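Local coordinates for protein glucuronoarabinoxylan endo-1,4-beta-xylanase (Clostridium papyrosolvens, PDB 4FMV) that probably hydrolyses internal beta-1,4 linkages of xylan-type polysaccharides, as a glycoside hydrolase of family 30 subfamily 8 with altered substrate specificity, at residues A92-N97 and Q107-D112; I50-G55 and P87-A92; G241-M246 and Y281-V286. One frame throughout, in Å; residues are numbered along the deposited sequence.

Contact 1 (A92-N97 and Q107-D112); sequences ASMQEN and QRLRYD
Glu96 and Arg108 form a salt bridge across the two strands: NE of Arg108 lies 2.8 Å from OE1 of Glu96, with an N-H...O angle of 164°. The acceptor oxygen sits at the edge of the guanidinium, close to its plane, whereas NE meets it on its anti side, somewhat out of the carboxylate plane. NH2 of Arg108 adds a weak bond to the same oxygen, and a water donates to it while accepting from Tyr111 N, so several groups grip OE1. Both chains start with CG between the backbone N and the carbonyl carbon (chi1 62° for Glu96, 65° for Arg108), then run extended on the same face. The backbone supplies the pairing evidence: Glu96 N to Arg108 O and Arg108 N to Glu96 O are each 2.9 Å, and Arg110 N reaches Met94 O at 2.8 Å. Arg110 crosses Glu96 at about a right angle, its CG 3.5 Å from OE2. Its guanidinium is taken side-on by Asp112, NE to OD1 and NH2 to OD2, while NH1 donates to a water shared with the carbonyls of Ser93 and Gln95. On the other side, OE1 of Gln107 comes 3.6 Å from CB of Gln95, whose NE2 is bonded to Thr151. Met94 and Leu109 lie side by side, CB to CD1 3.6 Å, and face helix 114-130. The whole is an antiparallel beta hairpin, inserted between barrel strand 82-86 and helix 114-130, with strand 151-152 completing its small sheet.

Contact 2 (I50-G55 and P87-A92); sequences IEEGIG and PWNPPA
Asn89 ND2 donates to Glu52 OE2 over 2.8 Å in the one direct hydrogen bond between the segments, with an N-H...O angle of 154°. The donor stands above the carboxylate plane, and the carboxylate and amide planes are 59° apart. OD1 of Asn89 is bonded to Thr151, so both ends of the amide are held and its rotation is fixed. Glu52 reaches it with a chain bent at chi2 (-91°); on the way its CB lies 3.6 Å from Pro90 O and close to Asn89 O. The other oxygen, OE1, accepts from a water 2.7 Å away that also donates to Ile50 O and accepts from Trp88 N. A second water donates to Ile50 O and to Asn89 O, giving the Ile50 carbonyl two water donors. A third joins Glu52 O to Ala92 N. In the apolar contact, Ile50 CD1 packs beside Pro87 CB at 4.2 Å, pointing the same way. Separately, the ring carbon Pro91 CG lies 3.5 Å from the carbonyl oxygen Gly55 O. These are the loops that follow neighbouring parallel strands 45-49 and 82-86 of the (beta/alpha)8 barrel, and the Ile50 backbone also bonds to Ser86. The three prolines limit the N-H donors of 87-92, and the direct polar link across the segments is the Glu52-Asn89 bond, supplemented by three waters and side-chain packing.

Contact 3 (G241-M246 and Y281-V286); sequences GNIMNM and YKRAYV
Ile243 packs by its two branches against different residues of the facing helix. Its CG2 methyl meets Val286 CG2 at 3.7 Å, while CD1 lies across the aliphatic chain of Lys282, 3.7 Å from CG, the two side chains crossing at about a right angle. The same CD1 also comes 4.0 Å from Arg283 CG, so one methyl touches the stems of both basic side chains. Met246 makes the second group of apolar contacts. Its CG is anti to the backbone N (chi1 175°) and the chain runs on extended, sliding past Val286 in the opposite direction with CG 3.8 Å from Val286 CG1. Further out, SD rests 3.8 Å from Arg283 CB, the two side chains crossing at about a right angle. The segments run nearly alongside each other: their axes approach to 10.0 Å, and their N-to-C directions differ by 24°. In the (beta/alpha)8 barrel, helix 240-255 follows strand 227-232 and helix 282-291 follows strand 261-266; the contact thus joins the first turns of two consecutive outer helices, and Met246 and Arg283 also touch Tyr264 of the latter strand. Between side chain and backbone, the Met246 CE methyl approaches Arg283 O to 3.2 Å, a close contact with a carbonyl. No hydrogen bond spans the two segments. The polar ends of the basic residues turn to partners elsewhere: Arg283 NE forms a salt bridge with Asp238 and its NH1 donates to the carbonyls of Phe235 and Pro270, while Lys282 NZ bonds to Asn358 OD1 and to Asp354 O.

All three contacts lie in the (beta/alpha)8-barrel glycoside hydrolase part of a longer protein. Contacts 1 and 2, their centres 12 Å apart, share Ala92, where the loop after strand 82-86 passes into the hairpin. They touch directly: Leu109 CD1 packs 3.7 Å from Pro90 CG, and Gln95 NE2 also packs 3.3 Å from Asn89 OD1. The centre of contact 3 is about 32 Å from that of contact 2 and about 39 Å from that of contact 1. In (beta/alpha)8 enzymes the active site lies at the C-terminal ends of the barrel strands, the end from which the loops of contact 2 emerge. Contact 3 lies on the outer helices and adjoins strand 347-353 through Lys282 and Val286.

Contact 1 (A92-N97 and Q107-D112)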
ATOM      1  N   ALA A  92     -20.397  17.917   3.869  1.00  9.00           N
ATOM      2  CA  ALA A  92     -21.785  17.730   3.463  1.00  8.48           C
ATOM      3  C   ALA A  92     -22.278  18.846   2.546  1.00 11.30           C
ATOM      4  O   ALA A  92     -23.065  18.584   1.639  1.00 14.38           O
ATOM      5  CB  ALA A  92     -22.677  17.632   4.699  1.00  7.37           C
ATOM      6  N   SER A  93     -21.806  20.080   2.763  1.00  9.47           N
ATOM      7  CA  SER A  93     -22.304  21.228   1.995  1.00 11.04           C
ATOM      8  C   SER A  93     -21.883  21.200   0.525  1.00 12.70           C
ATOM      9  O   SER A  93     -22.416  21.959  -0.280  1.00 13.83           O
ATOM     10  CB  SER A  93     -21.879  22.565   2.631  1.00 13.07           C
ATOM     11  OG  SER A  93     -20.460  22.752   2.602  1.00 13.58           O
ATOM     12  N   MET A  94     -20.897  20.366   0.188  1.00 14.77           N
ATOM     13  CA  MET A  94     -20.465  20.232  -1.205  1.00 10.41           C
ATOM     14  C   MET A  94     -21.170  19.111  -1.987  1.00 11.65           C
ATOM     15  O   MET A  94     -21.009  19.013  -3.210  1.00 11.56           O
ATOM     16  CB  MET A  94     -18.967  19.954  -1.264  1.00  8.38           C
ATOM     17  CG  MET A  94     -18.069  20.960  -0.537  1.00 10.22           C
ATOM     18  SD  MET A  94     -16.371  20.700  -1.116  1.00 12.66           S
ATOM     19  CE  MET A  94     -15.471  21.659   0.110  1.00  8.14           C
ATOM     20  N   GLN A  95     -21.891  18.254  -1.272  1.00  9.87           N
ATOM     21  CA  GLN A  95     -22.630  17.126  -1.849  1.00  9.28           C
ATOM     22  C   GLN A  95     -24.011  17.448  -2.423  1.00 14.18           C
ATOM     23  O   GLN A  95     -24.650  18.422  -2.038  1.00 14.27           O
ATOM     24  CB  GLN A  95     -22.766  16.003  -0.831  1.00  5.82           C
ATOM     25  CG  GLN A  95     -21.461  15.352  -0.437  1.00  5.34           C
ATOM     26  CD  GLN A  95     -21.680  14.321   0.638  1.00 12.70           C
ATOM     27  OE1 GLN A  95     -22.191  14.639   1.714  1.00 15.84           O
ATOM     28  NE2 GLN A  95     -21.320  13.076   0.356  1.00 12.40           N
ATOM     29  N   GLU A  96     -24.468  16.619  -3.353  1.00 14.16           N
ATOM     30  CA  GLU A  96     -25.868  16.643  -3.732  1.00 12.72           C
ATOM     31  C   GLU A  96     -26.312  15.233  -4.008  1.00 13.83           C
ATOM     32  O   GLU A  96     -25.492  14.380  -4.351  1.00 13.52           O
ATOM     33  CB  GLU A  96     -26.080  17.496  -4.988  1.00 14.76           C
ATOM     34  CG  GLU A  96     -25.342  16.945  -6.194  1.00 12.55           C
ATOM     35  CD  GLU A  96     -25.488  17.817  -7.415  1.00 13.32           C
ATOM     36  OE1 GLU A  96     -24.957  17.428  -8.471  1.00 13.06           O
ATOM     37  OE2 GLU A  96     -26.126  18.892  -7.317  1.00 15.72           O
ATOM     38  N   ASN A  97     -27.614  14.993  -3.862  1.00 13.85           N
ATOM     39  CA  ASN A  97     -28.208  13.743  -4.297  1.00 16.26           C
ATOM     40  C   ASN A  97     -28.332  13.733  -5.792  1.00 16.40           C
ATOM     41  O   ASN A  97     -28.435  14.784  -6.410  1.00 17.47           O
ATOM     42  CB  ASN A  97     -29.601  13.557  -3.705  1.00 19.53           C
ATOM     43  CG  ASN A  97     -29.558  13.181  -2.252  1.00 24.87           C
ATOM     44  OD1 ASN A  97     -29.153  12.070  -1.898  1.00 27.49           O
ATOM     45  ND2 ASN A  97     -29.968  14.103  -1.391  1.00 25.09           N
ATOM     46  N   GLN A 107     -25.129   9.928  -3.646  1.00 11.93           N
ATOM     47  CA  GLN A 107     -24.518  11.222  -3.363  1.00 13.09           C
ATOM     48  C   GLN A 107     -23.354  11.426  -4.312  1.00 11.77           C
ATOM     49  O   GLN A 107     -22.639  10.478  -4.626  1.00 11.63           O
ATOM     50  CB  GLN A 107     -23.977  11.259  -1.921  1.00 11.90           C
ATOM     51  CG  GLN A 107     -25.040  11.125  -0.817  1.00 13.45           C
ATOM     52  CD  GLN A 107     -25.812  12.421  -0.543  1.00 15.63           C
ATOM     53  OE1 GLN A 107     -25.402  13.510  -0.949  1.00 13.41           O
ATOM     54  NE2 GLN A 107     -26.944  12.297   0.149  1.00 16.41           N
ATOM     55  N   ARG A 108     -23.163  12.660  -4.762  1.00  7.21           N
ATOM     56  CA  ARG A 108     -21.974  13.011  -5.528  1.00 10.16           C
ATOM     57  C   ARG A 108     -21.527  14.409  -5.106  1.00 10.28           C
ATOM     58  O   ARG A 108     -22.300  15.142  -4.480  1.00 11.42           O
ATOM     59  CB  ARG A 108     -22.267  12.984  -7.031  1.00  8.40           C
ATOM     60  CG  ARG A 108     -23.270  14.025  -7.495  1.00 10.38           C
ATOM     61  CD  ARG A 108     -23.575  13.890  -8.977  1.00  9.98           C
ATOM     62  NE  ARG A 108     -24.516  14.895  -9.464  1.00 10.33           N
ATOM     63  CZ  ARG A 108     -25.286  14.733 -10.544  1.00 16.66           C
ATOM     64  NH1 ARG A 108     -25.221  13.615 -11.260  1.00 15.27           N
ATOM     65  NH2 ARG A 108     -26.129  15.690 -10.911  1.00 18.46           N
ATOM     66  N   LEU A 109     -20.290  14.770  -5.453  1.00  8.89           N
ATOM     67  CA  LEU A 109     -19.800  16.147  -5.321  1.00  8.73           C
ATOM     68  C   LEU A 109     -20.492  17.027  -6.341  1.00 12.37           C
ATOM     69  O   LEU A 109     -20.472  16.712  -7.544  1.00  8.23           O
ATOM     70  CB  LEU A 109     -18.297  16.188  -5.617  1.00  7.97           C
ATOM     71  CG  LEU A 109     -17.565  17.517  -5.510  1.00  9.01           C
ATOM     72  CD1 LEU A 109     -17.720  18.083  -4.071  1.00  7.95           C
ATOM     73  CD2 LEU A 109     -16.097  17.320  -5.868  1.00  5.11           C
ATOM     74  N   ARG A 110     -21.098  18.123  -5.877  1.00  9.46           N
ATOM     75  CA  ARG A 110     -21.677  19.100  -6.787  1.00 12.63           C
ATOM     76  C   ARG A 110     -20.635  19.561  -7.815  1.00 11.71           C
ATOM     77  O   ARG A 110     -19.487  19.830  -7.460  1.00 10.15           O
ATOM     78  CB  ARG A 110     -22.204  20.295  -5.997  1.00 16.34           C
ATOM     79  CG  ARG A 110     -23.520  20.019  -5.292  1.00 17.20           C
ATOM     80  CD  ARG A 110     -23.847  21.120  -4.315  1.00 17.12           C
ATOM     81  NE  ARG A 110     -23.776  22.420  -4.959  1.00 18.50           N
ATOM     82  CZ  ARG A 110     -24.318  23.525  -4.459  1.00 26.22           C
ATOM     83  NH1 ARG A 110     -24.966  23.482  -3.295  1.00 27.34           N
ATOM     84  NH2 ARG A 110     -24.207  24.674  -5.114  1.00 28.36           N
ATOM     85  N   TYR A 111     -21.017  19.645  -9.081  1.00 11.61           N
ATOM     86  CA  TYR A 111     -20.083  20.143 -10.108  1.00 12.91           C
ATOM     87  C   TYR A 111     -19.620  21.579  -9.803  1.00 14.41           C
ATOM     88  O   TYR A 111     -18.461  21.947 -10.048  1.00 13.22           O
ATOM     89  CB  TYR A 111     -20.688  20.068 -11.527  1.00  9.47           C
ATOM     90  CG  TYR A 111     -20.881  18.656 -12.081  1.00  9.56           C
ATOM     91  CD1 TYR A 111     -20.751  17.524 -11.268  1.00  6.78           C
ATOM     92  CD2 TYR A 111     -21.190  18.456 -13.435  1.00 15.62           C
ATOM     93  CE1 TYR A 111     -20.933  16.213 -11.805  1.00  6.83           C
ATOM     94  CE2 TYR A 111     -21.380  17.158 -13.976  1.00 16.48           C
ATOM     95  CZ  TYR A 111     -21.241  16.047 -13.155  1.00 13.63           C
ATOM     96  OH  TYR A 111     -21.426  14.783 -13.681  1.00 11.90           O
ATOM     97  N   ASP A 112     -20.509  22.385  -9.238  1.00 14.71           N
ATOM     98  CA  ASP A 112     -20.136  23.760  -8.904  1.00 14.79           C
ATOM     99  C   ASP A 112     -19.227  23.852  -7.678  1.00 14.68           C
ATOM    100  O   ASP A 112     -18.810  24.950  -7.302  1.00 16.33           O
ATOM    101  CB  ASP A 112     -21.365  24.682  -8.786  1.00 13.01           C
ATOM    102  CG  ASP A 112     -22.318  24.284  -7.667  1.00 14.46           C
ATOM    103  OD1 ASP A 112     -22.012  23.338  -6.888  1.00 14.83           O
ATOM    104  OD2 ASP A 112     -23.377  24.945  -7.551  1.00 14.60           O
TER
HETATM  105  O   HOH W   1     -25.113  21.136  -1.215  1.00 24.43           O
HETATM  106  O   HOH W   2     -23.838  19.093 -10.057  1.00 13.60           O

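Contact 2 (I50-G55 and P87-A92)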
ATOM      1  N   ILE A  50      -9.224  11.560   5.619  1.00 11.43           N
ATOM      2  CA  ILE A  50      -9.551  12.978   5.779  1.00 11.02           C
ATOM      3  C   ILE A  50     -10.959  13.119   6.361  1.00 12.83           C
ATOM      4  O   ILE A  50     -11.961  12.767   5.708  1.00 10.24           O
ATOM      5  CB  ILE A  50      -9.514  13.692   4.407  1.00  8.15           C
ATOM      6  CG1 ILE A  50      -8.138  13.536   3.744  1.00 10.77           C
ATOM      7  CG2 ILE A  50      -9.871  15.177   4.526  1.00 11.84           C
ATOM      8  CD1 ILE A  50      -8.045  14.164   2.335  1.00 10.73           C
ATOM      9  N   GLU A  51     -11.063  13.733   7.538  1.00 11.66           N
ATOM     10  CA  GLU A  51     -12.329  13.673   8.271  1.00 11.27           C
ATOM     11  C   GLU A  51     -13.271  14.815   7.866  1.00  8.44           C
ATOM     12  O   GLU A  51     -13.055  15.965   8.234  1.00  7.97           O
ATOM     13  CB  GLU A  51     -12.016  13.748   9.780  1.00  8.98           C
ATOM     14  CG  GLU A  51     -13.225  13.920  10.672  1.00 11.33           C
ATOM     15  CD  GLU A  51     -14.164  12.727  10.612  1.00 15.81           C
ATOM     16  OE1 GLU A  51     -13.840  11.670  11.202  1.00 19.09           O
ATOM     17  OE2 GLU A  51     -15.211  12.835   9.955  1.00 15.21           O
ATOM     18  N   GLU A  52     -14.362  14.468   7.177  1.00  8.65           N
ATOM     19  CA  GLU A  52     -15.305  15.461   6.625  1.00  7.92           C
ATOM     20  C   GLU A  52     -16.248  15.969   7.706  1.00  9.90           C
ATOM     21  O   GLU A  52     -16.990  16.923   7.486  1.00 12.45           O
ATOM     22  CB  GLU A  52     -16.093  14.923   5.413  1.00  7.05           C
ATOM     23  CG  GLU A  52     -17.181  13.858   5.751  1.00 12.23           C
ATOM     24  CD  GLU A  52     -16.661  12.427   5.692  1.00 14.73           C
ATOM     25  OE1 GLU A  52     -15.442  12.220   5.862  1.00 16.76           O
ATOM     26  OE2 GLU A  52     -17.467  11.497   5.495  1.00 14.23           O
ATOM     27  N   GLY A  53     -16.173  15.351   8.886  1.00  8.87           N
ATOM     28  CA  GLY A  53     -16.944  15.773  10.042  1.00  8.72           C
ATOM     29  C   GLY A  53     -16.614  17.200  10.440  1.00 10.19           C
ATOM     30  O   GLY A  53     -17.352  17.829  11.200  1.00 12.00           O
ATOM     31  N   ILE A  54     -15.490  17.705   9.936  1.00  9.23           N
ATOM     32  CA  ILE A  54     -15.112  19.106  10.100  1.00  9.55           C
ATOM     33  C   ILE A  54     -16.168  20.029   9.474  1.00 11.42           C
ATOM     34  O   ILE A  54     -16.354  21.161   9.914  1.00  9.22           O
ATOM     35  CB  ILE A  54     -13.711  19.395   9.487  1.00 11.51           C
ATOM     36  CG1 ILE A  54     -13.223  20.789   9.885  1.00  9.78           C
ATOM     37  CG2 ILE A  54     -13.728  19.247   7.963  1.00  9.86           C
ATOM     38  CD1 ILE A  54     -11.726  20.970   9.742  1.00  7.36           C
ATOM     39  N   GLY A  55     -16.878  19.550   8.453  1.00 10.36           N
ATOM     40  CA  GLY A  55     -17.890  20.399   7.848  1.00 13.07           C
ATOM     41  C   GLY A  55     -17.268  21.608   7.160  1.00 12.36           C
ATOM     42  O   GLY A  55     -16.278  21.469   6.453  1.00 12.42           O
ATOM     43  N   PRO A  87      -9.910  10.961   1.183  1.00  8.09           N
ATOM     44  CA  PRO A  87     -11.308  11.290   1.507  1.00  9.57           C
ATOM     45  C   PRO A  87     -12.334  10.203   1.114  1.00  8.43           C
ATOM     46  O   PRO A  87     -12.264   9.701  -0.024  1.00  5.58           O
ATOM     47  CB  PRO A  87     -11.532  12.574   0.707  1.00  9.85           C
ATOM     48  CG  PRO A  87     -10.639  12.351  -0.598  1.00  6.62           C
ATOM     49  CD  PRO A  87      -9.607  11.262  -0.231  1.00  7.05           C
ATOM     50  N   TRP A  88     -13.282   9.878   1.992  1.00 10.40           N
ATOM     51  CA  TRP A  88     -14.513   9.174   1.612  1.00  7.59           C
ATOM     52  C   TRP A  88     -15.638  10.080   1.130  1.00  9.13           C
ATOM     53  O   TRP A  88     -16.470   9.669   0.335  1.00  9.13           O
ATOM     54  CB  TRP A  88     -15.046   8.295   2.744  1.00  6.06           C
ATOM     55  CG  TRP A  88     -14.378   6.970   2.943  1.00  6.54           C
ATOM     56  CD1 TRP A  88     -14.985   5.731   2.957  1.00  8.19           C
ATOM     57  CD2 TRP A  88     -12.990   6.743   3.241  1.00  6.90           C
ATOM     58  NE1 TRP A  88     -14.043   4.754   3.241  1.00  7.52           N
ATOM     59  CE2 TRP A  88     -12.822   5.348   3.411  1.00  8.89           C
ATOM     60  CE3 TRP A  88     -11.880   7.582   3.368  1.00 12.80           C
ATOM     61  CZ2 TRP A  88     -11.572   4.779   3.685  1.00  9.23           C
ATOM     62  CZ3 TRP A  88     -10.655   7.022   3.654  1.00 16.00           C
ATOM     63  CH2 TRP A  88     -10.513   5.625   3.818  1.00 14.23           C
ATOM     64  N   ASN A  89     -15.720  11.279   1.705  1.00 10.50           N
ATOM     65  CA  ASN A  89     -16.717  12.261   1.292  1.00 11.04           C
ATOM     66  C   ASN A  89     -16.134  13.660   1.388  1.00 11.41           C
ATOM     67  O   ASN A  89     -15.248  13.911   2.208  1.00 10.16           O
ATOM     68  CB  ASN A  89     -17.969  12.225   2.189  1.00 13.28           C
ATOM     69  CG  ASN A  89     -18.682  10.875   2.188  1.00 14.25           C
ATOM     70  OD1 ASN A  89     -19.414  10.531   1.257  1.00 12.03           O
ATOM     71  ND2 ASN A  89     -18.508  10.132   3.265  1.00 13.98           N
ATOM     72  N   PRO A  90     -16.637  14.594   0.564  1.00  8.94           N
ATOM     73  CA  PRO A  90     -16.297  15.965   0.942  1.00 10.69           C
ATOM     74  C   PRO A  90     -17.207  16.398   2.097  1.00  9.86           C
ATOM     75  O   PRO A  90     -18.095  15.623   2.466  1.00  6.86           O
ATOM     76  CB  PRO A  90     -16.607  16.760  -0.319  1.00 11.83           C
ATOM     77  CG  PRO A  90     -17.650  15.965  -1.035  1.00 14.87           C
ATOM     78  CD  PRO A  90     -17.421  14.512  -0.679  1.00 10.38           C
ATOM     79  N   PRO A  91     -17.035  17.634   2.613  1.00  8.59           N
ATOM     80  CA  PRO A  91     -18.011  18.181   3.556  1.00  8.27           C
ATOM     81  C   PRO A  91     -19.423  18.119   2.990  1.00  9.72           C
ATOM     82  O   PRO A  91     -19.613  18.250   1.779  1.00 11.79           O
ATOM     83  CB  PRO A  91     -17.580  19.645   3.683  1.00  5.95           C
ATOM     84  CG  PRO A  91     -16.126  19.614   3.453  1.00  6.12           C
ATOM     85  CD  PRO A  91     -15.961  18.599   2.335  1.00  6.61           C
ATOM     86  N   ALA A  92     -20.397  17.917   3.869  1.00  9.00           N
ATOM     87  CA  ALA A  92     -21.785  17.730   3.463  1.00  8.48           C
ATOM     88  C   ALA A  92     -22.278  18.846   2.546  1.00 11.30           C
ATOM     89  O   ALA A  92     -23.065  18.584   1.639  1.00 14.38           O
ATOM     90  CB  ALA A  92     -22.677  17.632   4.699  1.00  7.37           C
TER
HETATM   91  O   HOH W   3     -12.969  14.473   3.594  1.00  5.61           O
HETATM   92  O   HOH W   4     -13.466  10.912   4.642  1.00 10.41           O
HETATM   93  O   HOH W   5     -19.751  17.326   6.716  1.00 11.66           O

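Contact 3 (G241-M246 and Y281-V286)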
ATOM      1  N   GLY A 241      -5.160 -20.082   6.435  1.00 12.27           N
ATOM      2  CA  GLY A 241      -5.614 -19.817   5.071  1.00 16.92           C
ATOM      3  C   GLY A 241      -5.450 -18.351   4.685  1.00 15.37           C
ATOM      4  O   GLY A 241      -4.999 -18.045   3.578  1.00 15.84           O
ATOM      5  N   ASN A 242      -5.830 -17.450   5.594  1.00 11.63           N
ATOM      6  CA  ASN A 242      -5.696 -16.005   5.372  1.00 12.22           C
ATOM      7  C   ASN A 242      -4.274 -15.472   5.485  1.00  9.47           C
ATOM      8  O   ASN A 242      -3.922 -14.530   4.800  1.00 13.26           O
ATOM      9  CB  ASN A 242      -6.634 -15.211   6.277  1.00 11.34           C
ATOM     10  CG  ASN A 242      -8.052 -15.188   5.741  1.00 15.69           C
ATOM     11  OD1 ASN A 242      -8.258 -15.039   4.534  1.00 15.36           O
ATOM     12  ND2 ASN A 242      -9.034 -15.363   6.621  1.00 14.57           N
ATOM     13  N   ILE A 243      -3.472 -16.069   6.362  1.00 10.73           N
ATOM     14  CA  ILE A 243      -2.048 -15.794   6.396  1.00 12.65           C
ATOM     15  C   ILE A 243      -1.445 -16.078   5.007  1.00 14.26           C
ATOM     16  O   ILE A 243      -0.678 -15.276   4.481  1.00 13.36           O
ATOM     17  CB  ILE A 243      -1.329 -16.637   7.498  1.00 10.59           C
ATOM     18  CG1 ILE A 243      -1.872 -16.269   8.887  1.00 11.67           C
ATOM     19  CG2 ILE A 243       0.162 -16.387   7.482  1.00 10.40           C
ATOM     20  CD1 ILE A 243      -1.976 -14.781   9.119  1.00  8.84           C
ATOM     21  N   MET A 244      -1.788 -17.227   4.419  1.00 13.75           N
ATOM     22  CA  MET A 244      -1.292 -17.580   3.081  1.00 13.01           C
ATOM     23  C   MET A 244      -1.918 -16.729   1.969  1.00 14.42           C
ATOM     24  O   MET A 244      -1.233 -16.311   1.031  1.00 11.92           O
ATOM     25  CB  MET A 244      -1.541 -19.056   2.792  1.00 15.45           C
ATOM     26  CG  MET A 244      -0.750 -19.999   3.699  1.00 16.23           C
ATOM     27  SD  MET A 244       1.016 -19.784   3.426  1.00 16.89           S
ATOM     28  CE  MET A 244       1.501 -18.729   4.795  1.00 12.51           C
ATOM     29  N   ASN A 245      -3.220 -16.480   2.068  1.00 12.71           N
ATOM     30  CA  ASN A 245      -3.884 -15.620   1.100  1.00 13.68           C
ATOM     31  C   ASN A 245      -3.227 -14.263   1.052  1.00 11.41           C
ATOM     32  O   ASN A 245      -3.054 -13.701  -0.022  1.00 10.20           O
ATOM     33  CB  ASN A 245      -5.352 -15.427   1.451  1.00 11.86           C
ATOM     34  CG  ASN A 245      -6.178 -16.641   1.135  1.00 13.13           C
ATOM     35  OD1 ASN A 245      -5.826 -17.432   0.259  1.00 13.52           O
ATOM     36  ND2 ASN A 245      -7.290 -16.800   1.846  1.00 15.54           N
ATOM     37  N   MET A 246      -2.890 -13.736   2.229  1.00 10.09           N
ATOM     38  CA  MET A 246      -2.306 -12.394   2.339  1.00  9.95           C
ATOM     39  C   MET A 246      -0.851 -12.385   1.880  1.00 10.78           C
ATOM     40  O   MET A 246      -0.457 -11.498   1.140  1.00 10.38           O
ATOM     41  CB  MET A 246      -2.433 -11.832   3.762  1.00  7.96           C
ATOM     42  CG  MET A 246      -1.737 -10.494   3.982  1.00  9.98           C
ATOM     43  SD  MET A 246      -1.902  -9.891   5.687  1.00 11.25           S
ATOM     44  CE  MET A 246      -0.851  -8.436   5.612  1.00  4.85           C
ATOM     45  N   TYR A 281      -1.373  -8.492  15.608  1.00  9.47           N
ATOM     46  CA  TYR A 281      -1.875  -9.694  14.956  1.00 10.30           C
ATOM     47  C   TYR A 281      -0.866 -10.318  14.013  1.00  9.95           C
ATOM     48  O   TYR A 281       0.030  -9.649  13.504  1.00 10.65           O
ATOM     49  CB  TYR A 281      -3.142  -9.387  14.165  1.00 12.43           C
ATOM     50  CG  TYR A 281      -4.320  -8.968  15.011  1.00 11.22           C
ATOM     51  CD1 TYR A 281      -4.517  -9.483  16.296  1.00 13.18           C
ATOM     52  CD2 TYR A 281      -5.232  -8.057  14.528  1.00  8.25           C
ATOM     53  CE1 TYR A 281      -5.627  -9.099  17.059  1.00 13.55           C
ATOM     54  CE2 TYR A 281      -6.321  -7.667  15.272  1.00 11.71           C
ATOM     55  CZ  TYR A 281      -6.521  -8.184  16.532  1.00 12.03           C
ATOM     56  OH  TYR A 281      -7.634  -7.769  17.244  1.00 13.93           O
ATOM     57  N   LYS A 282      -1.021 -11.613  13.781  1.00  7.67           N
ATOM     58  CA  LYS A 282      -0.132 -12.318  12.857  1.00  8.68           C
ATOM     59  C   LYS A 282      -0.059 -11.638  11.491  1.00  8.47           C
ATOM     60  O   LYS A 282       1.020 -11.540  10.909  1.00  7.45           O
ATOM     61  CB  LYS A 282      -0.542 -13.785  12.722  1.00  8.40           C
ATOM     62  CG  LYS A 282       0.424 -14.628  11.882  1.00  7.98           C
ATOM     63  CD  LYS A 282       0.091 -16.121  12.057  1.00 10.06           C
ATOM     64  CE  LYS A 282       0.273 -16.535  13.525  1.00 12.47           C
ATOM     65  NZ  LYS A 282       1.730 -16.561  13.855  1.00 11.84           N
ATOM     66  N   ARG A 283      -1.201 -11.165  10.985  1.00  8.65           N
ATOM     67  CA  ARG A 283      -1.244 -10.462   9.705  1.00 10.67           C
ATOM     68  C   ARG A 283      -0.278  -9.282   9.647  1.00 13.39           C
ATOM     69  O   ARG A 283       0.275  -8.990   8.581  1.00 12.12           O
ATOM     70  CB  ARG A 283      -2.670  -9.990   9.374  1.00 11.05           C
ATOM     71  CG  ARG A 283      -3.617 -11.090   8.876  1.00  7.66           C
ATOM     72  CD  ARG A 283      -5.062 -10.677   9.148  1.00  8.32           C
ATOM     73  NE  ARG A 283      -5.322 -10.753  10.580  1.00 10.71           N
ATOM     74  CZ  ARG A 283      -6.321 -10.151  11.207  1.00 13.16           C
ATOM     75  NH1 ARG A 283      -7.171  -9.403  10.535  1.00 13.20           N
ATOM     76  NH2 ARG A 283      -6.455 -10.291  12.522  1.00 16.37           N
ATOM     77  N   ALA A 284      -0.058  -8.612  10.780  1.00 13.53           N
ATOM     78  CA  ALA A 284       0.898  -7.497  10.820  1.00  9.83           C
ATOM     79  C   ALA A 284       2.306  -7.976  10.494  1.00  9.01           C
ATOM     80  O   ALA A 284       3.058  -7.290   9.806  1.00  9.49           O
ATOM     81  CB  ALA A 284       0.879  -6.805  12.205  1.00 10.12           C
ATOM     82  N   TYR A 285       2.657  -9.151  11.002  1.00 10.25           N
ATOM     83  CA  TYR A 285       3.967  -9.753  10.763  1.00 10.84           C
ATOM     84  C   TYR A 285       4.110 -10.249   9.314  1.00 12.99           C
ATOM     85  O   TYR A 285       5.187 -10.133   8.723  1.00  9.80           O
ATOM     86  CB  TYR A 285       4.216 -10.887  11.744  1.00 10.38           C
ATOM     87  CG  TYR A 285       4.261 -10.434  13.195  1.00 10.14           C
ATOM     88  CD1 TYR A 285       5.442  -9.963  13.757  1.00 11.10           C
ATOM     89  CD2 TYR A 285       3.126 -10.465  13.992  1.00  8.62           C
ATOM     90  CE1 TYR A 285       5.497  -9.552  15.086  1.00 12.50           C
ATOM     91  CE2 TYR A 285       3.167 -10.052  15.340  1.00 12.06           C
ATOM     92  CZ  TYR A 285       4.354  -9.591  15.869  1.00 13.25           C
ATOM     93  OH  TYR A 285       4.427  -9.186  17.183  1.00 17.63           O
ATOM     94  N   VAL A 286       3.028 -10.768   8.734  1.00 11.05           N
ATOM     95  CA  VAL A 286       3.045 -11.098   7.306  1.00 10.56           C
ATOM     96  C   VAL A 286       3.486  -9.865   6.504  1.00 10.57           C
ATOM     97  O   VAL A 286       4.391  -9.944   5.672  1.00 10.92           O
ATOM     98  CB  VAL A 286       1.669 -11.546   6.786  1.00  7.82           C
ATOM     99  CG1 VAL A 286       1.692 -11.639   5.214  1.00  8.03           C
ATOM    100  CG2 VAL A 286       1.250 -12.875   7.424  1.00  5.95           C
TER